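Long-range contacts in lytic chitin monooxygenase (Enterococcus faecalis, PDB 4A02), which cleaves the glycosidic bonds of crystalline alpha- and beta-chitin oxidatively at a copper centre, working in synergy with a chitinase: residues A[42-47]-A[105-111]; A[76-82]-A[144-148]; A[90-94]-A[128-132]. All coordinates share one frame. Residues are numbered along the deposited sequence.

Contact 1: residues A[42-47]-A[105-111]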
ATOM      1  N   PHE A  42      -0.593   0.777  12.954  1.00  8.40           N
ATOM      2  CA  PHE A  42       0.523   1.444  12.301  1.00  8.50           C
ATOM      3  C   PHE A  42       1.801   1.138  13.103  1.00  8.27           C
ATOM      4  O   PHE A  42       2.432   2.040  13.633  1.00 10.18           O
ATOM      5  CB  PHE A  42       0.292   2.922  12.175  1.00  9.66           C
ATOM      6  CG  PHE A  42      -0.825   3.325  11.230  1.00  9.45           C
ATOM      7  CD1 PHE A  42      -0.570   3.472   9.878  1.00  9.50           C
ATOM      8  CD2 PHE A  42      -2.104   3.530  11.680  1.00 12.87           C
ATOM      9  CE1 PHE A  42      -1.578   3.817   9.007  1.00 10.55           C
ATOM     10  CE2 PHE A  42      -3.101   3.878  10.799  1.00 14.35           C
ATOM     11  CZ  PHE A  42      -2.848   4.022   9.454  1.00 12.32           C
ATOM     12  N   ILE A  43       2.166  -0.133  13.152  1.00  8.52           N
ATOM     13  CA  ILE A  43       3.237  -0.587  14.016  1.00  9.16           C
ATOM     14  C   ILE A  43       4.575  -0.415  13.291  1.00  8.37           C
ATOM     15  O   ILE A  43       4.759  -0.890  12.174  1.00  8.47           O
ATOM     16  CB  ILE A  43       3.039  -2.059  14.390  1.00 11.85           C
ATOM     17  CG1 ILE A  43       1.691  -2.297  15.097  1.00 17.58           C
ATOM     18  CG2 ILE A  43       4.209  -2.605  15.179  1.00 11.72           C
ATOM     19  CD1 ILE A  43       1.228  -3.724  15.040  1.00 26.83           C
ATOM     20  N   THR A  44       5.496   0.286  13.948  1.00  9.14           N
ATOM     21  CA  THR A  44       6.791   0.536  13.323  1.00  9.29           C
ATOM     22  C   THR A  44       7.468  -0.766  12.976  1.00  8.57           C
ATOM     23  O   THR A  44       7.513  -1.715  13.760  1.00  9.39           O
ATOM     24  CB  THR A  44       7.655   1.371  14.255  1.00 11.38           C
ATOM     25  OG1 THR A  44       6.986   2.628  14.351  1.00 12.29           O
ATOM     26  CG2 THR A  44       9.060   1.571  13.734  1.00 12.35           C
ATOM     27  N   GLY A  45       7.963  -0.831  11.723  1.00  9.03           N
ATOM     28  CA  GLY A  45       8.578  -2.009  11.206  1.00  9.44           C
ATOM     29  C   GLY A  45       7.660  -3.098  10.758  1.00  9.48           C
ATOM     30  O   GLY A  45       8.126  -4.154  10.319  1.00 11.20           O
ATOM     31  N   LYS A  46       6.359  -2.836  10.853  1.00  8.42           N
ATOM     32  CA  LYS A  46       5.340  -3.794  10.503  1.00  8.30           C
ATOM     33  C   LYS A  46       4.249  -3.161   9.658  1.00  7.67           C
ATOM     34  O   LYS A  46       3.119  -3.610   9.630  1.00  8.35           O
ATOM     35  CB  LYS A  46       4.730  -4.486  11.719  1.00 11.05           C
ATOM     36  CG  LYS A  46       5.864  -5.242  12.505  1.00 21.99           C
ATOM     37  CD  LYS A  46       5.398  -6.397  13.240  1.00 27.50           C
ATOM     38  CE  LYS A  46       6.731  -7.074  13.716  1.00 25.97           C
ATOM     39  NZ  LYS A  46       7.163  -8.340  13.011  1.00 22.75           N
ATOM     40  N   LEU A  47       4.591  -2.067   8.951  1.00  7.31           N
ATOM     41  CA  LEU A  47       3.572  -1.425   8.089  1.00  6.95           C
ATOM     42  C   LEU A  47       3.285  -2.294   6.887  1.00  6.32           C
ATOM     43  O   LEU A  47       2.127  -2.556   6.529  1.00  6.62           O
ATOM     44  CB  LEU A  47       4.049  -0.037   7.636  1.00  6.92           C
ATOM     45  CG  LEU A  47       4.205   0.996   8.757  1.00  8.23           C
ATOM     46  CD1 LEU A  47       4.468   2.356   8.087  1.00  9.21           C
ATOM     47  CD2 LEU A  47       3.036   1.039   9.680  1.00  9.39           C
ATOM     48  N   PRO A 105      13.635   0.188   9.011  1.00  9.20           N
ATOM     49  CA  PRO A 105      12.228  -0.208   9.046  1.00  9.33           C
ATOM     50  C   PRO A 105      11.299   1.008   8.891  1.00  8.38           C
ATOM     51  O   PRO A 105      11.551   2.112   9.384  1.00  9.68           O
ATOM     52  CB  PRO A 105      12.109  -0.864  10.439  1.00 11.21           C
ATOM     53  CG  PRO A 105      13.476  -1.358  10.739  1.00 12.62           C
ATOM     54  CD  PRO A 105      14.400  -0.279  10.216  1.00  9.97           C
ATOM     55  N   LEU A 106      10.159   0.776   8.238  1.00  7.83           N
ATOM     56  CA  LEU A 106       9.179   1.806   8.011  1.00  7.22           C
ATOM     57  C   LEU A 106       8.496   2.228   9.302  1.00  7.70           C
ATOM     58  O   LEU A 106       8.059   1.430  10.091  1.00  9.43           O
ATOM     59  CB  LEU A 106       8.122   1.355   7.013  1.00  7.09           C
ATOM     60  CG  LEU A 106       8.604   1.080   5.603  1.00  7.26           C
ATOM     61  CD1 LEU A 106       7.473   0.478   4.763  1.00  7.85           C
ATOM     62  CD2 LEU A 106       9.161   2.316   4.909  1.00  8.56           C
ATOM     63  N   ASP A 107       8.327   3.548   9.466  1.00  7.88           N
ATOM     64  CA  ASP A 107       7.704   4.150  10.620  1.00  8.16           C
ATOM     65  C   ASP A 107       6.734   5.207  10.111  1.00  7.56           C
ATOM     66  O   ASP A 107       7.128   6.062   9.336  1.00  7.94           O
ATOM     67  CB  ASP A 107       8.778   4.745  11.527  1.00  9.68           C
ATOM     68  CG  ASP A 107       8.270   5.335  12.821  1.00 11.48           C
ATOM     69  OD1 ASP A 107       7.110   5.779  12.903  1.00 10.92           O
ATOM     70  OD2 ASP A 107       9.113   5.364  13.783  1.00 15.54           O
ATOM     71  N   ILE A 108       5.460   5.129  10.508  1.00  8.12           N
ATOM     72  CA  ILE A 108       4.455   6.052   9.998  1.00  8.12           C
ATOM     73  C   ILE A 108       4.782   7.503  10.328  1.00  8.29           C
ATOM     74  O   ILE A 108       4.296   8.392   9.616  1.00  8.75           O
ATOM     75  CB  ILE A 108       3.038   5.648  10.451  1.00  9.12           C
ATOM     76  CG1 ILE A 108       1.927   6.198   9.560  1.00 10.11           C
ATOM     77  CG2 ILE A 108       2.817   5.996  11.932  1.00 11.09           C
ATOM     78  CD1 ILE A 108       1.915   5.675   8.166  1.00 10.28           C
ATOM     79  N   LYS A 109       5.581   7.765  11.341  1.00  8.97           N
ATOM     80  CA  LYS A 109       5.936   9.154  11.644  1.00 10.42           C
ATOM     81  C   LYS A 109       6.697   9.787  10.498  1.00  9.14           C
ATOM     82  O   LYS A 109       6.773  11.014  10.410  1.00 10.75           O
ATOM     83  CB  LYS A 109       6.807   9.227  12.912  1.00 12.28           C
ATOM     84  CG  LYS A 109       8.304   8.841  12.746  1.00 16.89           C
ATOM     85  CD  LYS A 109       9.092   8.836  14.066  1.00 20.63           C
ATOM     86  CE  LYS A 109      10.490   8.281  14.014  1.00 18.50           C
ATOM     87  NZ  LYS A 109      11.390   8.332  15.149  1.00 32.16           N
ATOM     88  N   ASN A 110       7.314   8.970   9.633  1.00  7.98           N
ATOM     89  CA  ASN A 110       8.091   9.442   8.497  1.00  7.98           C
ATOM     90  C   ASN A 110       7.260   9.670   7.243  1.00  7.71           C
ATOM     91  O   ASN A 110       7.843   9.899   6.174  1.00  9.14           O
ATOM     92  CB  ASN A 110       9.224   8.481   8.213  1.00  8.15           C
ATOM     93  CG  ASN A 110      10.211   8.432   9.343  1.00  9.39           C
ATOM     94  OD1 ASN A 110      10.481   9.428   9.984  1.00 10.57           O
ATOM     95  ND2 ASN A 110      10.733   7.215   9.607  1.00 11.56           N
ATOM     96  N   PHE A 111       5.944   9.623   7.375  1.00  7.94           N
ATOM     97  CA  PHE A 111       4.981   9.796   6.298  1.00  7.63           C
ATOM     98  C   PHE A 111       4.120  11.029   6.560  1.00  8.06           C
ATOM     99  O   PHE A 111       3.854  11.367   7.716  1.00 10.26           O
ATOM    100  CB  PHE A 111       4.063   8.603   6.141  1.00  7.73           C
ATOM    101  CG  PHE A 111       4.657   7.284   5.730  1.00  7.09           C
ATOM    102  CD1 PHE A 111       5.554   6.587   6.488  1.00  7.10           C
ATOM    103  CD2 PHE A 111       4.240   6.699   4.523  1.00  7.03           C
ATOM    104  CE1 PHE A 111       6.015   5.338   6.120  1.00  7.45           C
ATOM    105  CE2 PHE A 111       4.715   5.454   4.129  1.00  7.09           C
ATOM    106  CZ  PHE A 111       5.612   4.777   4.934  1.00  7.26           C
TER
HETATM  107  O   HOH W   1       4.857   3.254  12.623  1.00 10.28           O
HETATM  108  O   HOH W   2       8.160   3.628  16.557  1.00 33.64           O
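The side chain of L47 is the main bump. L47 CD1 reaches into a hollow lined by L106, I108 and F111, lying 3.9 Å from L106 CB, 3.8 Å from the backbone I108 N and 3.9 Å from F111 CE1. I108 projects toward F42, where F42 CD1 rests 3.7 Å from I108 CG1. At the other end the type II turn from I43 to K46 presents G45 to the proline: G45 CA packs 3.8 Å from P105 CB. The positive phi of G45 by itself favours glycine. The same turn directs G45 N at L106 O in a nearly straight hydrogen bond of 2.8 Å. Between these two ends a water fills the gap, bonded to F42 O at 2.9 Å, T44 OG1 at 2.8 Å and I108 N at 2.9 Å. D107 OD1 accepts from K109 N at 3.0 Å, an Asx turn that starts the 3-10 segment 108-110. Beneath, Y145 of strand 142-150 packs against F42 and F111 and bonds to L47 O. On the open side G45 N, L106 O, F42 O and I108 N thus find partners in the direct bond and the water, while the packing of L47 excludes solvent below.

Contact 2: residues A[76-82]-A[144-148]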
ATOM      1  N   LEU A  76      -2.130  11.362  -9.194  1.00  7.46           N
ATOM      2  CA  LEU A  76      -1.762   9.979  -9.502  1.00  7.09           C
ATOM      3  C   LEU A  76      -3.045   9.154  -9.448  1.00  7.11           C
ATOM      4  O   LEU A  76      -3.749   9.149  -8.426  1.00  7.54           O
ATOM      5  CB  LEU A  76      -0.773   9.439  -8.470  1.00  7.58           C
ATOM      6  CG  LEU A  76      -0.453   7.934  -8.625  1.00  8.07           C
ATOM      7  CD1 LEU A  76       0.322   7.648  -9.881  1.00  8.96           C
ATOM      8  CD2 LEU A  76       0.330   7.485  -7.399  1.00  9.37           C
ATOM      9  N   ASP A  77      -3.338   8.422 -10.528  1.00  7.02           N
ATOM     10  CA  ASP A  77      -4.441   7.493 -10.527  1.00  7.03           C
ATOM     11  C   ASP A  77      -3.970   6.187  -9.874  1.00  6.83           C
ATOM     12  O   ASP A  77      -2.987   5.590 -10.316  1.00  7.56           O
ATOM     13  CB  ASP A  77      -4.926   7.270 -11.937  1.00  7.99           C
ATOM     14  CG  ASP A  77      -5.619   8.469 -12.552  1.00  9.71           C
ATOM     15  OD1 ASP A  77      -6.052   9.388 -11.809  1.00 11.06           O
ATOM     16  OD2 ASP A  77      -5.704   8.526 -13.802  1.00 11.66           O
ATOM     17  N   ILE A  78      -4.672   5.781  -8.845  0.50  7.22           N
ATOM     18  CA  ILE A  78      -4.274   4.601  -8.059  0.50  6.48           C
ATOM     19  C   ILE A  78      -5.468   3.629  -8.056  0.50  6.84           C
ATOM     20  O   ILE A  78      -6.578   4.103  -7.751  0.50  7.23           O
ATOM     21  CB  ILE A  78      -3.782   5.088  -6.688  0.50  6.63           C
ATOM     22  CG1 ILE A  78      -3.246   3.943  -5.872  0.50  7.29           C
ATOM     23  CG2 ILE A  78      -4.816   5.907  -5.911  0.50  8.68           C
ATOM     24  CD1 ILE A  78      -2.207   4.338  -4.830  0.50  8.12           C
ATOM     25  N   THR A  79      -5.289   2.356  -8.517  1.00  7.55           N
ATOM     26  CA  THR A  79      -6.322   1.354  -8.753  1.00  7.72           C
ATOM     27  C   THR A  79      -6.168   0.183  -7.803  1.00  6.75           C
ATOM     28  O   THR A  79      -5.074  -0.407  -7.738  1.00  7.05           O
ATOM     29  CB  THR A  79      -6.288   0.859 -10.189  1.00  9.68           C
ATOM     30  OG1 THR A  79      -6.518   1.947 -11.070  1.00 13.62           O
ATOM     31  CG2 THR A  79      -7.374  -0.190 -10.507  1.00 10.77           C
ATOM     32  N   TRP A  80      -7.243  -0.156  -7.126  1.00  6.83           N
ATOM     33  CA  TRP A  80      -7.358  -1.383  -6.352  1.00  6.82           C
ATOM     34  C   TRP A  80      -8.027  -2.476  -7.186  1.00  6.67           C
ATOM     35  O   TRP A  80      -8.901  -2.202  -8.007  1.00  7.83           O
ATOM     36  CB  TRP A  80      -8.148  -1.207  -5.073  1.00  7.18           C
ATOM     37  CG  TRP A  80      -7.554  -0.346  -4.023  1.00  6.90           C
ATOM     38  CD1 TRP A  80      -7.436   1.013  -4.021  1.00  7.81           C
ATOM     39  CD2 TRP A  80      -7.017  -0.790  -2.759  1.00  6.60           C
ATOM     40  NE1 TRP A  80      -6.850   1.446  -2.848  1.00  8.01           N
ATOM     41  CE2 TRP A  80      -6.596   0.349  -2.057  1.00  7.17           C
ATOM     42  CE3 TRP A  80      -6.856  -2.055  -2.171  1.00  6.81           C
ATOM     43  CZ2 TRP A  80      -6.037   0.263  -0.784  1.00  8.20           C
ATOM     44  CZ3 TRP A  80      -6.299  -2.148  -0.922  1.00  7.40           C
ATOM     45  CH2 TRP A  80      -5.879  -0.987  -0.225  1.00  7.84           C
ATOM     46  N   ASN A  81      -7.647  -3.729  -6.922  1.00  6.93           N
ATOM     47  CA  ASN A  81      -8.377  -4.881  -7.394  1.00  7.51           C
ATOM     48  C   ASN A  81      -8.836  -5.654  -6.164  1.00  8.02           C
ATOM     49  O   ASN A  81      -8.019  -5.991  -5.301  1.00  8.69           O
ATOM     50  CB  ASN A  81      -7.547  -5.783  -8.291  1.00  8.19           C
ATOM     51  CG  ASN A  81      -7.166  -5.249  -9.643  1.00  8.64           C
ATOM     52  OD1 ASN A  81      -6.420  -5.933 -10.395  1.00 10.38           O
ATOM     53  ND2 ASN A  81      -7.657  -4.083 -10.043  1.00  8.58           N
ATOM     54  N   LEU A  82     -10.148  -5.884  -6.083  1.00  9.12           N
ATOM     55  CA  LEU A  82     -10.749  -6.509  -4.908  1.00  9.31           C
ATOM     56  C   LEU A  82     -11.150  -7.905  -5.232  1.00 10.92           C
ATOM     57  O   LEU A  82     -11.854  -8.103  -6.236  1.00 13.55           O
ATOM     58  CB  LEU A  82     -11.951  -5.677  -4.443  1.00 10.07           C
ATOM     59  CG  LEU A  82     -11.699  -4.195  -4.294  1.00 10.24           C
ATOM     60  CD1 LEU A  82     -12.957  -3.508  -3.746  1.00 12.43           C
ATOM     61  CD2 LEU A  82     -10.507  -3.894  -3.386  1.00 10.98           C
ATOM     62  N   ILE A 144       4.325   4.781  -0.830  1.00  5.38           N
ATOM     63  CA  ILE A 144       2.934   5.141  -0.604  1.00  5.49           C
ATOM     64  C   ILE A 144       2.311   4.041   0.228  1.00  5.52           C
ATOM     65  O   ILE A 144       2.511   2.867  -0.030  1.00  6.21           O
ATOM     66  CB  ILE A 144       2.189   5.336  -1.936  1.00  5.83           C
ATOM     67  CG1 ILE A 144       2.809   6.448  -2.776  1.00  6.60           C
ATOM     68  CG2 ILE A 144       0.701   5.551  -1.715  1.00  6.77           C
ATOM     69  CD1 ILE A 144       2.336   6.465  -4.198  1.00  8.33           C
ATOM     70  N   TYR A 145       1.530   4.431   1.246  1.00  5.69           N
ATOM     71  CA  TYR A 145       0.839   3.482   2.098  1.00  5.65           C
ATOM     72  C   TYR A 145      -0.661   3.721   1.923  1.00  5.63           C
ATOM     73  O   TYR A 145      -1.148   4.794   2.231  1.00  6.70           O
ATOM     74  CB  TYR A 145       1.236   3.624   3.536  1.00  6.31           C
ATOM     75  CG  TYR A 145       0.944   2.464   4.440  1.00  6.17           C
ATOM     76  CD1 TYR A 145       1.361   1.189   4.108  1.00  6.66           C
ATOM     77  CD2 TYR A 145       0.326   2.656   5.667  1.00  6.66           C
ATOM     78  CE1 TYR A 145       1.126   0.101   4.970  1.00  6.57           C
ATOM     79  CE2 TYR A 145       0.149   1.591   6.551  1.00  6.84           C
ATOM     80  CZ  TYR A 145       0.551   0.325   6.200  1.00  6.13           C
ATOM     81  OH  TYR A 145       0.388  -0.682   7.103  1.00  6.75           O
ATOM     82  N   ALA A 146      -1.335   2.727   1.372  1.00  5.53           N
ATOM     83  CA  ALA A 146      -2.753   2.806   1.020  1.00  5.74           C
ATOM     84  C   ALA A 146      -3.532   1.893   1.953  1.00  6.00           C
ATOM     85  O   ALA A 146      -3.151   0.751   2.167  1.00  6.85           O
ATOM     86  CB  ALA A 146      -2.929   2.376  -0.416  1.00  6.58           C
ATOM     87  N   VAL A 147      -4.641   2.413   2.498  1.00  5.96           N
ATOM     88  CA  VAL A 147      -5.385   1.704   3.534  1.00  6.42           C
ATOM     89  C   VAL A 147      -6.860   1.700   3.200  1.00  6.63           C
ATOM     90  O   VAL A 147      -7.522   2.753   3.171  1.00  7.53           O
ATOM     91  CB  VAL A 147      -5.173   2.391   4.909  1.00  7.34           C
ATOM     92  CG1 VAL A 147      -5.873   1.556   5.992  1.00  8.32           C
ATOM     93  CG2 VAL A 147      -3.705   2.548   5.214  1.00  7.70           C
ATOM     94  N   TRP A 148      -7.404   0.512   2.942  1.00  6.41           N
ATOM     95  CA  TRP A 148      -8.814   0.307   2.613  1.00  6.53           C
ATOM     96  C   TRP A 148      -9.545  -0.106   3.897  1.00  6.75           C
ATOM     97  O   TRP A 148      -9.338  -1.189   4.417  1.00  7.11           O
ATOM     98  CB  TRP A 148      -8.930  -0.766   1.563  1.00  6.96           C
ATOM     99  CG  TRP A 148     -10.330  -1.172   1.229  1.00  7.08           C
ATOM    100  CD1 TRP A 148     -11.466  -0.404   1.248  1.00  8.07           C
ATOM    101  CD2 TRP A 148     -10.745  -2.457   0.776  1.00  7.47           C
ATOM    102  NE1 TRP A 148     -12.533  -1.138   0.865  1.00  9.10           N
ATOM    103  CE2 TRP A 148     -12.125  -2.415   0.569  1.00  8.16           C
ATOM    104  CE3 TRP A 148     -10.091  -3.679   0.559  1.00  8.25           C
ATOM    105  CZ2 TRP A 148     -12.858  -3.521   0.138  1.00  9.70           C
ATOM    106  CZ3 TRP A 148     -10.811  -4.755   0.132  1.00  9.97           C
ATOM    107  CH2 TRP A 148     -12.195  -4.676  -0.056  1.00 10.66           C
TER
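This is face-to-face packing across the hydrophobic core of a beta sandwich, the immunoglobulin-like fold of lytic polysaccharide monooxygenases. Strand 76-82 belongs to the three-stranded sheet and strand 144-148 to the opposing mixed sheet; their axes come within 10.4 Å at an angle of 46°, too far apart for backbone pairing, so the gap is bridged by side chains. On strand 76-82 the even-numbered residues L76, I78, W80 and L82 point inward, met by I144, A146 and W148. The small A146 gives W80 space to reach across: W80 CZ2 lies 3.8 Å from A146 CB, and W80 CH2 is 3.5 Å from W148 CB, which sits over the face of the six-membered ring in a CH-pi contact. The W148 indole turns its edge to the W80 face, with W80 six-membered and W148 five-membered ring centroids 5.6 Å apart and planes at 59°. L82 CD2 covers a face of W148, 3.6 Å from W148 CZ3. At the other end L76 CD2 meets I144 CD1 at 3.9 Å. W148 also lies close to the copper ligands H86 and H1, so the aromatic core runs up to the metal site. Both indole nitrogens find partners on strand 88-96, W80 NE1 with Y93 OH and W148 NE1 with T88 OG1, while strands 2-6 and 127-134 flank strand 74-82 within its own sheet.

Contact 3: residues A[90-94]-A[128-132]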
ATOM      1  N   SER A  90     -13.746   3.746   4.180  1.00  9.07           N
ATOM      2  CA  SER A  90     -12.757   4.733   3.911  1.00  9.00           C
ATOM      3  C   SER A  90     -11.638   4.208   3.084  1.00  7.98           C
ATOM      4  O   SER A  90     -11.364   3.019   3.034  1.00  8.07           O
ATOM      5  CB  SER A  90     -12.163   5.212   5.254  1.00  9.71           C
ATOM      6  OG  SER A  90     -11.687   4.112   5.992  1.00 10.51           O
ATOM      7  N   TRP A  91     -10.920   5.154   2.446  1.00  8.01           N
ATOM      8  CA  TRP A  91      -9.657   4.886   1.732  1.00  7.64           C
ATOM      9  C   TRP A  91      -8.717   5.984   2.166  1.00  8.23           C
ATOM     10  O   TRP A  91      -9.004   7.177   1.977  1.00 11.56           O
ATOM     11  CB  TRP A  91      -9.835   4.915   0.232  1.00  9.29           C
ATOM     12  CG  TRP A  91     -11.003   4.143  -0.336  1.00  9.72           C
ATOM     13  CD1 TRP A  91     -12.325   4.542  -0.440  1.00 10.53           C
ATOM     14  CD2 TRP A  91     -10.935   2.823  -0.891  1.00  9.62           C
ATOM     15  NE1 TRP A  91     -13.058   3.570  -1.027  1.00 11.33           N
ATOM     16  CE2 TRP A  91     -12.221   2.489  -1.313  1.00  9.81           C
ATOM     17  CE3 TRP A  91      -9.911   1.912  -1.067  1.00  9.40           C
ATOM     18  CZ2 TRP A  91     -12.510   1.259  -1.901  1.00 11.10           C
ATOM     19  CZ3 TRP A  91     -10.187   0.708  -1.666  1.00 10.48           C
ATOM     20  CH2 TRP A  91     -11.476   0.364  -2.094  1.00 11.35           C
ATOM     21  N   ASP A  92      -7.566   5.626   2.741  1.00  6.90           N
ATOM     22  CA  ASP A  92      -6.589   6.597   3.205  1.00  7.10           C
ATOM     23  C   ASP A  92      -5.251   6.350   2.542  1.00  6.37           C
ATOM     24  O   ASP A  92      -4.875   5.207   2.298  1.00  7.49           O
ATOM     25  CB  ASP A  92      -6.397   6.520   4.722  1.00  8.81           C
ATOM     26  CG  ASP A  92      -7.648   6.906   5.477  1.00 10.09           C
ATOM     27  OD1 ASP A  92      -7.990   8.094   5.445  1.00 11.94           O
ATOM     28  OD2 ASP A  92      -8.216   6.032   6.092  1.00 21.37           O
ATOM     29  N   TYR A  93      -4.518   7.437   2.280  1.00  6.43           N
ATOM     30  CA  TYR A  93      -3.229   7.350   1.615  1.00  6.30           C
ATOM     31  C   TYR A  93      -2.222   8.234   2.303  1.00  6.10           C
ATOM     32  O   TYR A  93      -2.514   9.392   2.640  1.00  7.25           O
ATOM     33  CB  TYR A  93      -3.349   7.752   0.154  1.00  6.77           C
ATOM     34  CG  TYR A  93      -4.253   6.872  -0.656  1.00  6.63           C
ATOM     35  CD1 TYR A  93      -5.633   7.076  -0.692  1.00  6.99           C
ATOM     36  CD2 TYR A  93      -3.763   5.792  -1.371  1.00  7.25           C
ATOM     37  CE1 TYR A  93      -6.442   6.254  -1.436  1.00  7.68           C
ATOM     38  CE2 TYR A  93      -4.579   4.982  -2.104  1.00  7.76           C
ATOM     39  CZ  TYR A  93      -5.937   5.208  -2.150  1.00  8.06           C
ATOM     40  OH  TYR A  93      -6.681   4.343  -2.912  1.00 10.17           O
ATOM     41  N   TYR A  94      -1.016   7.687   2.462  1.00  6.17           N
ATOM     42  CA  TYR A  94       0.138   8.336   3.065  1.00  6.11           C
ATOM     43  C   TYR A  94       1.322   8.210   2.145  1.00  6.07           C
ATOM     44  O   TYR A  94       1.378   7.244   1.364  1.00  6.42           O
ATOM     45  CB  TYR A  94       0.456   7.665   4.421  1.00  6.74           C
ATOM     46  CG  TYR A  94      -0.684   7.553   5.382  1.00  7.57           C
ATOM     47  CD1 TYR A  94      -1.631   6.509   5.236  1.00  8.27           C
ATOM     48  CD2 TYR A  94      -0.871   8.429   6.425  1.00 10.30           C
ATOM     49  CE1 TYR A  94      -2.686   6.371   6.108  1.00 10.13           C
ATOM     50  CE2 TYR A  94      -1.968   8.295   7.306  1.00 12.13           C
ATOM     51  CZ  TYR A  94      -2.874   7.238   7.104  1.00 11.23           C
ATOM     52  OH  TYR A  94      -3.944   7.136   7.984  1.00 16.27           O
ATOM     53  N   VAL A 128     -11.376  -0.484  -8.474  1.00  9.37           N
ATOM     54  CA  VAL A 128     -11.656   0.813  -7.886  1.00 10.01           C
ATOM     55  C   VAL A 128     -10.530   1.774  -8.256  1.00  8.28           C
ATOM     56  O   VAL A 128      -9.400   1.527  -7.913  1.00 10.86           O
ATOM     57  CB  VAL A 128     -11.725   0.744  -6.326  1.00 11.07           C
ATOM     58  CG1 VAL A 128     -11.990   2.138  -5.769  1.00 13.66           C
ATOM     59  CG2 VAL A 128     -12.827  -0.161  -5.879  1.00 15.73           C
ATOM     60  N   LYS A 129     -10.856   2.817  -8.950  1.00 10.91           N
ATOM     61  CA  LYS A 129      -9.865   3.820  -9.441  1.00 11.95           C
ATOM     62  C   LYS A 129     -10.120   5.117  -8.692  1.00  9.93           C
ATOM     63  O   LYS A 129     -11.251   5.624  -8.657  1.00 13.36           O
ATOM     64  CB  LYS A 129      -9.840   4.130 -10.974  1.00 18.50           C
ATOM     65  CG  LYS A 129      -8.670   5.103 -11.476  1.00 26.43           C
ATOM     66  CD  LYS A 129      -8.566   5.227 -12.960  1.00 31.34           C
ATOM     67  CE  LYS A 129      -9.506   6.364 -13.400  1.00 49.18           C
ATOM     68  NZ  LYS A 129     -10.001   6.083 -14.774  1.00 47.77           N
ATOM     69  N   GLN A 130      -9.074   5.652  -8.088  1.00  8.98           N
ATOM     70  CA  GLN A 130      -9.090   6.895  -7.331  1.00  9.08           C
ATOM     71  C   GLN A 130      -7.937   7.732  -7.756  1.00  8.66           C
ATOM     72  O   GLN A 130      -7.033   7.254  -8.413  1.00 13.06           O
ATOM     73  CB  GLN A 130      -9.007   6.627  -5.854  1.00  9.56           C
ATOM     74  CG  GLN A 130     -10.181   5.784  -5.409  1.00 11.65           C
ATOM     75  CD  GLN A 130     -10.150   5.438  -3.944  1.00 10.51           C
ATOM     76  OE1 GLN A 130      -9.124   5.348  -3.270  1.00 12.00           O
ATOM     77  NE2 GLN A 130     -11.328   5.196  -3.422  1.00 12.96           N
ATOM     78  N   THR A 131      -7.968   9.026  -7.444  1.00  9.00           N
ATOM     79  CA  THR A 131      -6.890   9.913  -7.755  1.00  8.67           C
ATOM     80  C   THR A 131      -6.398  10.602  -6.496  1.00  9.17           C
ATOM     81  O   THR A 131      -7.235  11.140  -5.772  1.00 12.54           O
ATOM     82  CB  THR A 131      -7.313  10.969  -8.809  1.00  9.95           C
ATOM     83  OG1 THR A 131      -7.833  10.246  -9.954  1.00 11.11           O
ATOM     84  CG2 THR A 131      -6.167  11.886  -9.162  1.00 11.50           C
ATOM     85  N   ILE A 132      -5.106  10.567  -6.247  1.00  8.24           N
ATOM     86  CA  ILE A 132      -4.495  11.214  -5.094  1.00  8.52           C
ATOM     87  C   ILE A 132      -3.433  12.185  -5.557  1.00  8.17           C
ATOM     88  O   ILE A 132      -2.824  12.023  -6.617  1.00 10.02           O
ATOM     89  CB  ILE A 132      -3.943  10.161  -4.095  1.00  9.08           C
ATOM     90  CG1 ILE A 132      -2.735   9.414  -4.689  1.00  8.79           C
ATOM     91  CG2 ILE A 132      -5.035   9.256  -3.631  1.00 10.30           C
ATOM     92  CD1 ILE A 132      -2.113   8.458  -3.685  1.00 10.38           C
TER
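Strands 90-94 and 128-132 run in broadly the same direction, their axes inclined at 40° and 9.6 Å apart at closest approach. CA atoms face each other at W91 and Q130, 9.3 Å apart, and draw nearer at Y93 and I132, where the separation falls to 7.8 Å. Each backbone is paired within its own sheet, so the space between is filled by W91 and Y93 from one side and V128, Q130 and I132 from the other. Q130 is the polar element of this interface. Q130 OE1 accepts a 2.7 Å hydrogen bond from Y93 OH, and the amide nitrogen lies over a face of the W91 indole, with Q130 NE2 3.2 Å from W91 CD1. The glutamine thus lies between the two aromatics, its oxygen near the plane of the tyrosine ring. These strands come from opposite sheets of the immunoglobulin-like beta sandwich on which this enzyme family is built, strand 88-96 in the mixed sheet and strand 127-134 at an outer position of the three-stranded one. Apolar contacts continue to both ends of the interface. V128 CG1 sits over a face of the W91 indole, 4.0 Å from W91 CZ2, and I132 CG2 covers the Y93 ring in a CH-pi contact, 3.9 Å from its centroid and 3.7 Å from Y93 CD1. Y93 OH has a second partner in W80 NE1 of strand 74-82, and W91 stacks on W148 of strand 142-150.

Contacts 2 and 3 are two parts of one core: their centres lie about 5 Å apart, strands 74-82 and 127-134 are neighbours in one sheet, and strands 88-96 and 142-150 in the other. Along the chain contact 3 is nested inside the loop closed by contact 2. The centre of contact 1 lies about 18 Å from that of contact 2 and about 19 Å from that of contact 3, and its segments alternate with theirs. Y145 and Y94, on the outward side of the mixed sheet, meet F42, I108 and F111. The sandwich interior thus extends toward the copper site through contact 2, while contact 1 joins two loops that pack on the mixed sheet's other face.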